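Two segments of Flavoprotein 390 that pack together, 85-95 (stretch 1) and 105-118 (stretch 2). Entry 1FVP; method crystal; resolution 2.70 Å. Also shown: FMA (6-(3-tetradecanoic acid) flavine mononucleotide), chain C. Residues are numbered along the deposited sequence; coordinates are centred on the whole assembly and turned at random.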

# COMPACT_ATOMS: atom_id res chain seq x y z
N ALA A 85 -9.34 9.71 13.27
CA ALA A 85 -9.85 8.82 12.21
C ALA A 85 -11.38 8.73 12.23
O ALA A 85 -11.99 8.47 11.17
CB ALA A 85 -9.15 7.47 12.33
N ALA A 86 -11.95 8.91 13.42
CA ALA A 86 -13.41 8.83 13.62
C ALA A 86 -14.05 9.99 12.85
O ALA A 86 -15.06 9.86 12.14
CB ALA A 86 -13.77 8.91 15.08
N LYS A 87 -13.39 11.11 13.06
CA LYS A 87 -13.76 12.39 12.43
C LYS A 87 -14.12 12.15 10.98
O LYS A 87 -15.28 12.42 10.60
CB LYS A 87 -12.64 13.38 12.61
CG LYS A 87 -13.05 14.82 12.36
CD LYS A 87 -12.09 15.77 13.07
CE LYS A 87 -12.57 17.22 12.91
NZ LYS A 87 -11.37 18.10 12.83
N TYR A 88 -13.19 11.63 10.17
CA TYR A 88 -13.53 11.39 8.76
C TYR A 88 -14.11 10.01 8.48
O TYR A 88 -14.23 9.67 7.27
CB TYR A 88 -12.36 11.68 7.83
CG TYR A 88 -11.70 13.01 8.05
CD1 TYR A 88 -12.17 14.12 7.34
CD2 TYR A 88 -10.65 13.18 8.93
CE1 TYR A 88 -11.59 15.39 7.52
CE2 TYR A 88 -10.05 14.43 9.12
CZ TYR A 88 -10.53 15.52 8.40
OH TYR A 88 -10.00 16.77 8.54
N ALA A 89 -14.45 9.24 9.49
CA ALA A 89 -15.03 7.90 9.34
C ALA A 89 -14.14 6.80 8.79
O ALA A 89 -14.67 5.70 8.51
CB ALA A 89 -16.31 8.01 8.48
N LEU A 90 -12.85 7.00 8.64
CA LEU A 90 -11.89 6.01 8.14
C LEU A 90 -11.78 4.76 9.02
O LEU A 90 -11.78 4.83 10.27
CB LEU A 90 -10.52 6.71 8.06
CG LEU A 90 -10.48 8.12 7.49
CD1 LEU A 90 -9.33 8.91 8.11
CD2 LEU A 90 -10.28 8.03 5.98
N PRO A 91 -11.64 3.61 8.39
CA PRO A 91 -11.48 2.34 9.10
C PRO A 91 -10.03 2.32 9.59
O PRO A 91 -9.16 2.99 9.01
CB PRO A 91 -11.78 1.25 8.10
CG PRO A 91 -12.17 1.96 6.83
CD PRO A 91 -11.61 3.37 6.95
N LEU A 92 -9.84 1.55 10.64
CA LEU A 92 -8.55 1.34 11.29
C LEU A 92 -7.92 -0.00 10.89
O LEU A 92 -8.60 -0.97 10.51
CB LEU A 92 -8.76 1.34 12.80
CG LEU A 92 -9.53 2.37 13.56
CD1 LEU A 92 -9.66 1.89 15.01
CD2 LEU A 92 -8.75 3.67 13.57
N VAL A 93 -6.60 -0.01 11.04
CA VAL A 93 -5.83 -1.26 10.77
C VAL A 93 -5.10 -1.51 12.10
O VAL A 93 -4.17 -0.79 12.48
CB VAL A 93 -5.04 -1.16 9.47
CG1 VAL A 93 -3.83 -0.23 9.54
CG2 VAL A 93 -4.67 -2.53 8.92
N PHE A 94 -5.61 -2.49 12.81
CA PHE A 94 -5.14 -2.89 14.14
C PHE A 94 -3.73 -3.41 14.12
O PHE A 94 -3.43 -4.22 13.23
CB PHE A 94 -6.18 -3.80 14.83
CG PHE A 94 -7.34 -2.94 15.29
CD1 PHE A 94 -7.15 -2.09 16.39
CD2 PHE A 94 -8.55 -2.92 14.63
CE1 PHE A 94 -8.16 -1.28 16.86
CE2 PHE A 94 -9.59 -2.10 15.08
CZ PHE A 94 -9.38 -1.28 16.18
N LYS A 95 -2.90 -2.94 15.05
CA LYS A 95 -1.51 -3.41 15.07
C LYS A 95 -1.44 -4.88 15.51
O LYS A 95 -2.29 -5.50 16.14
CB LYS A 95 -0.52 -2.58 15.83
CG LYS A 95 -0.16 -1.29 15.07
CD LYS A 95 1.24 -0.87 15.39
CE LYS A 95 1.50 -0.60 16.85
NZ LYS A 95 2.47 0.53 16.99
N LYS A 105 -8.90 -1.49 23.59
CA LYS A 105 -9.13 -0.18 24.17
C LYS A 105 -9.17 0.88 23.06
O LYS A 105 -9.75 1.97 23.28
CB LYS A 105 -8.01 0.23 25.12
CG LYS A 105 -7.79 -0.75 26.26
CD LYS A 105 -6.47 -0.49 26.96
CE LYS A 105 -6.57 0.52 28.09
NZ LYS A 105 -5.65 0.12 29.19
N LEU A 106 -8.58 0.61 21.90
CA LEU A 106 -8.56 1.57 20.79
C LEU A 106 -9.76 1.48 19.88
O LEU A 106 -10.09 2.58 19.36
CB LEU A 106 -7.20 1.53 20.09
CG LEU A 106 -6.02 1.72 21.05
CD1 LEU A 106 -4.98 0.66 20.77
CD2 LEU A 106 -5.42 3.09 20.81
N LEU A 107 -10.41 0.35 19.68
CA LEU A 107 -11.61 0.38 18.80
C LEU A 107 -12.70 1.01 19.70
O LEU A 107 -13.83 1.26 19.26
CB LEU A 107 -12.02 -0.95 18.22
CG LEU A 107 -13.25 -1.62 18.83
CD1 LEU A 107 -13.99 -2.49 17.83
CD2 LEU A 107 -12.82 -2.45 20.02
N SER A 108 -12.30 1.20 20.95
CA SER A 108 -13.25 1.77 21.91
C SER A 108 -13.31 3.27 21.73
O SER A 108 -14.44 3.78 21.60
CB SER A 108 -13.09 1.26 23.32
OG SER A 108 -13.94 0.10 23.40
N PHE A 109 -12.15 3.90 21.69
CA PHE A 109 -12.23 5.37 21.49
C PHE A 109 -12.98 5.50 20.14
O PHE A 109 -13.89 6.35 20.04
CB PHE A 109 -10.94 6.09 21.49
CG PHE A 109 -10.30 6.72 22.66
CD1 PHE A 109 -10.20 6.06 23.88
CD2 PHE A 109 -9.71 7.98 22.52
CE1 PHE A 109 -9.55 6.65 24.95
CE2 PHE A 109 -9.06 8.60 23.59
CZ PHE A 109 -8.99 7.93 24.82
N TYR A 110 -12.60 4.65 19.21
CA TYR A 110 -13.23 4.73 17.87
C TYR A 110 -14.73 4.49 17.88
O TYR A 110 -15.40 4.53 16.83
CB TYR A 110 -12.53 3.89 16.81
CG TYR A 110 -12.96 4.12 15.38
CD1 TYR A 110 -14.05 3.43 14.83
CD2 TYR A 110 -12.26 5.00 14.55
CE1 TYR A 110 -14.46 3.64 13.53
CE2 TYR A 110 -12.65 5.19 13.23
CZ TYR A 110 -13.74 4.51 12.72
OH TYR A 110 -14.09 4.72 11.41
N ASN A 111 -15.32 4.28 19.04
CA ASN A 111 -16.80 4.10 18.98
C ASN A 111 -17.36 5.34 19.66
O ASN A 111 -18.44 5.81 19.33
CB ASN A 111 -17.13 2.71 19.47
CG ASN A 111 -16.93 1.74 18.31
OD1 ASN A 111 -16.54 2.21 17.23
ND2 ASN A 111 -17.20 0.48 18.61
N ALA A 112 -16.49 5.77 20.56
CA ALA A 112 -16.69 6.93 21.41
C ALA A 112 -16.48 8.22 20.61
O ALA A 112 -17.26 9.18 20.82
CB ALA A 112 -15.79 6.85 22.63
N SER A 113 -15.47 8.20 19.76
CA SER A 113 -15.19 9.39 18.93
C SER A 113 -16.30 9.44 17.89
O SER A 113 -16.99 10.47 17.78
CB SER A 113 -13.81 9.43 18.34
OG SER A 113 -12.85 9.85 19.29
N ALA A 114 -16.46 8.35 17.17
CA ALA A 114 -17.51 8.28 16.13
C ALA A 114 -18.76 8.97 16.70
O ALA A 114 -19.37 9.82 16.02
CB ALA A 114 -17.80 6.85 15.76
N SER A 115 -19.08 8.61 17.94
CA SER A 115 -20.23 9.20 18.63
C SER A 115 -20.15 10.73 18.56
O SER A 115 -20.98 11.39 17.94
CB SER A 115 -20.32 8.77 20.09
OG SER A 115 -21.51 9.26 20.68
N LYS A 116 -19.13 11.22 19.21
CA LYS A 116 -18.77 12.63 19.35
C LYS A 116 -19.07 13.42 18.09
O LYS A 116 -19.99 14.25 18.10
CB LYS A 116 -17.31 12.79 19.78
CG LYS A 116 -16.73 14.17 19.56
CD LYS A 116 -15.68 14.51 20.59
CE LYS A 116 -14.54 13.53 20.67
NZ LYS A 116 -13.27 14.29 20.43
N TYR A 117 -18.33 13.19 17.03
CA TYR A 117 -18.51 13.89 15.74
C TYR A 117 -19.83 13.49 15.09
O TYR A 117 -20.08 13.70 13.89
CB TYR A 117 -17.28 13.61 14.87
CG TYR A 117 -15.92 13.89 15.48
CD1 TYR A 117 -15.40 15.19 15.52
CD2 TYR A 117 -15.12 12.89 16.02
CE1 TYR A 117 -14.15 15.47 16.06
CE2 TYR A 117 -13.88 13.15 16.57
CZ TYR A 117 -13.38 14.44 16.59
OH TYR A 117 -12.15 14.68 17.14
N ASN A 118 -20.70 12.90 15.88
CA ASN A 118 -22.02 12.40 15.49
C ASN A 118 -21.94 11.74 14.11
O ASN A 118 -22.86 11.93 13.30
CB ASN A 118 -23.11 13.47 15.60
CG ASN A 118 -23.99 13.37 16.84
OD1 ASN A 118 -23.59 13.65 17.99
ND2 ASN A 118 -25.25 12.96 16.64
N1 FMA C . -0.72 15.05 13.56
C2 FMA C . -0.19 16.28 13.61
O2 FMA C . 0.69 16.72 14.25
N3 FMA C . -0.75 17.33 12.75
C4 FMA C . -1.77 17.04 11.93
O4 FMA C . -2.25 17.88 11.23
C4A FMA C . -2.31 15.73 11.90
N5 FMA C . -3.31 15.42 11.12
C5A FMA C . -3.87 14.21 11.01
C6 FMA C . -4.95 13.96 10.17
C7 FMA C . -5.45 12.69 10.09
C7M FMA C . -6.65 12.31 9.17
C8 FMA C . -4.89 11.62 10.88
C8M FMA C . -5.43 10.23 10.83
C9 FMA C . -3.84 11.89 11.72
C9A FMA C . -3.31 13.15 11.84
N10 FMA C . -2.23 13.50 12.67
C10 FMA C . -1.68 14.71 12.78
C1B FMA C . -1.74 12.45 13.59
C2B FMA C . -0.42 11.73 13.83
O2B FMA C . -0.83 10.38 14.02
C3B FMA C . 0.16 12.26 15.14
O3' FMA C . 0.65 13.53 14.95
C4B FMA C . 1.26 11.35 15.70
O4' FMA C . 0.66 10.02 15.88
C5B FMA C . 1.80 11.92 17.03
O5' FMA C . 0.76 11.51 18.09
P FMA C . 0.82 10.23 19.02
O1P FMA C . -0.25 9.34 18.30
O2P FMA C . 2.16 9.69 18.85
O3P FMA C . 0.61 10.61 20.33
C1' FMA C . -6.95 16.71 10.79
O1' FMA C . -7.15 17.14 12.00
O2' FMA C . -7.66 17.21 9.91
C2' FMA C . -5.58 16.20 10.49
C3' FMA C . -5.49 15.11 9.40
C4' FMA C . -4.66 15.56 8.25
C5' FMA C . -4.77 14.78 6.95
C6' FMA C . -3.60 15.15 6.09
C7' FMA C . -3.79 14.66 4.66
C8' FMA C . -2.58 14.82 3.82
C9' FMA C . -2.68 14.42 2.35
C11 FMA C . -2.99 12.94 2.23
C12 FMA C . -4.44 12.59 2.12
C13 FMA C . -4.85 11.21 2.52
C14 FMA C . -4.64 10.17 1.44
C15 FMA C . -5.77 9.18 1.34

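A helix packed against a chain that changes from helix to strand meets different surroundings along its length, and this pair from Flavoprotein 390 is a compact example. Stretch 1 leaves a helix after Lys-87, turns through Tyr-88 to Pro-91 and enters a strand at Leu-92. The turn is held by a backbone hydrogen bond from Ala-89 N to Ala-86 O (2.8 Å). Stretch 2 is a kinked helix running nearly antiparallel to that strand, at 165°, with the axes 10.5 Å apart at closest approach. The backbones come much nearer at the helical end of stretch 1, where the CA atoms of Ala-86 and Ala-114 lie 4.8 Å apart.

Small side chains permit that approach. The methyl of Ala-86 points toward stretch 2, and its CB lies 3.3 Å from Ser-113 CB and 3.5 Å from Ala-114 N, so here a side chain rests almost directly on the helix backbone. Next to it, Lys-87 lies over the face of the Tyr-117 ring: its CB is 4.0 Å from the ring centroid and almost on the ring normal, a CH-pi contact that uses the aliphatic part of a charged residue.

Where the backbones diverge, a larger residue spans the space. Tyr-110, in the t rotamer, has the largest area covered by the other stretch. Leu-92 lies over one face of its ring, with Leu-92 CD2 3.9 Å from Tyr-110 CD2, while its hydroxyl reaches the turn. There Tyr-110 OH donates a weak hydrogen bond to Leu-90 O (2.6 Å), giving a buried polar group a partner amid apolar packing.

Farther along the strand, Phe-94 extends the apolar contact. Its CZ lies 3.4 Å from Leu-107 CB, and Leu-106 CB sits at the ring edge.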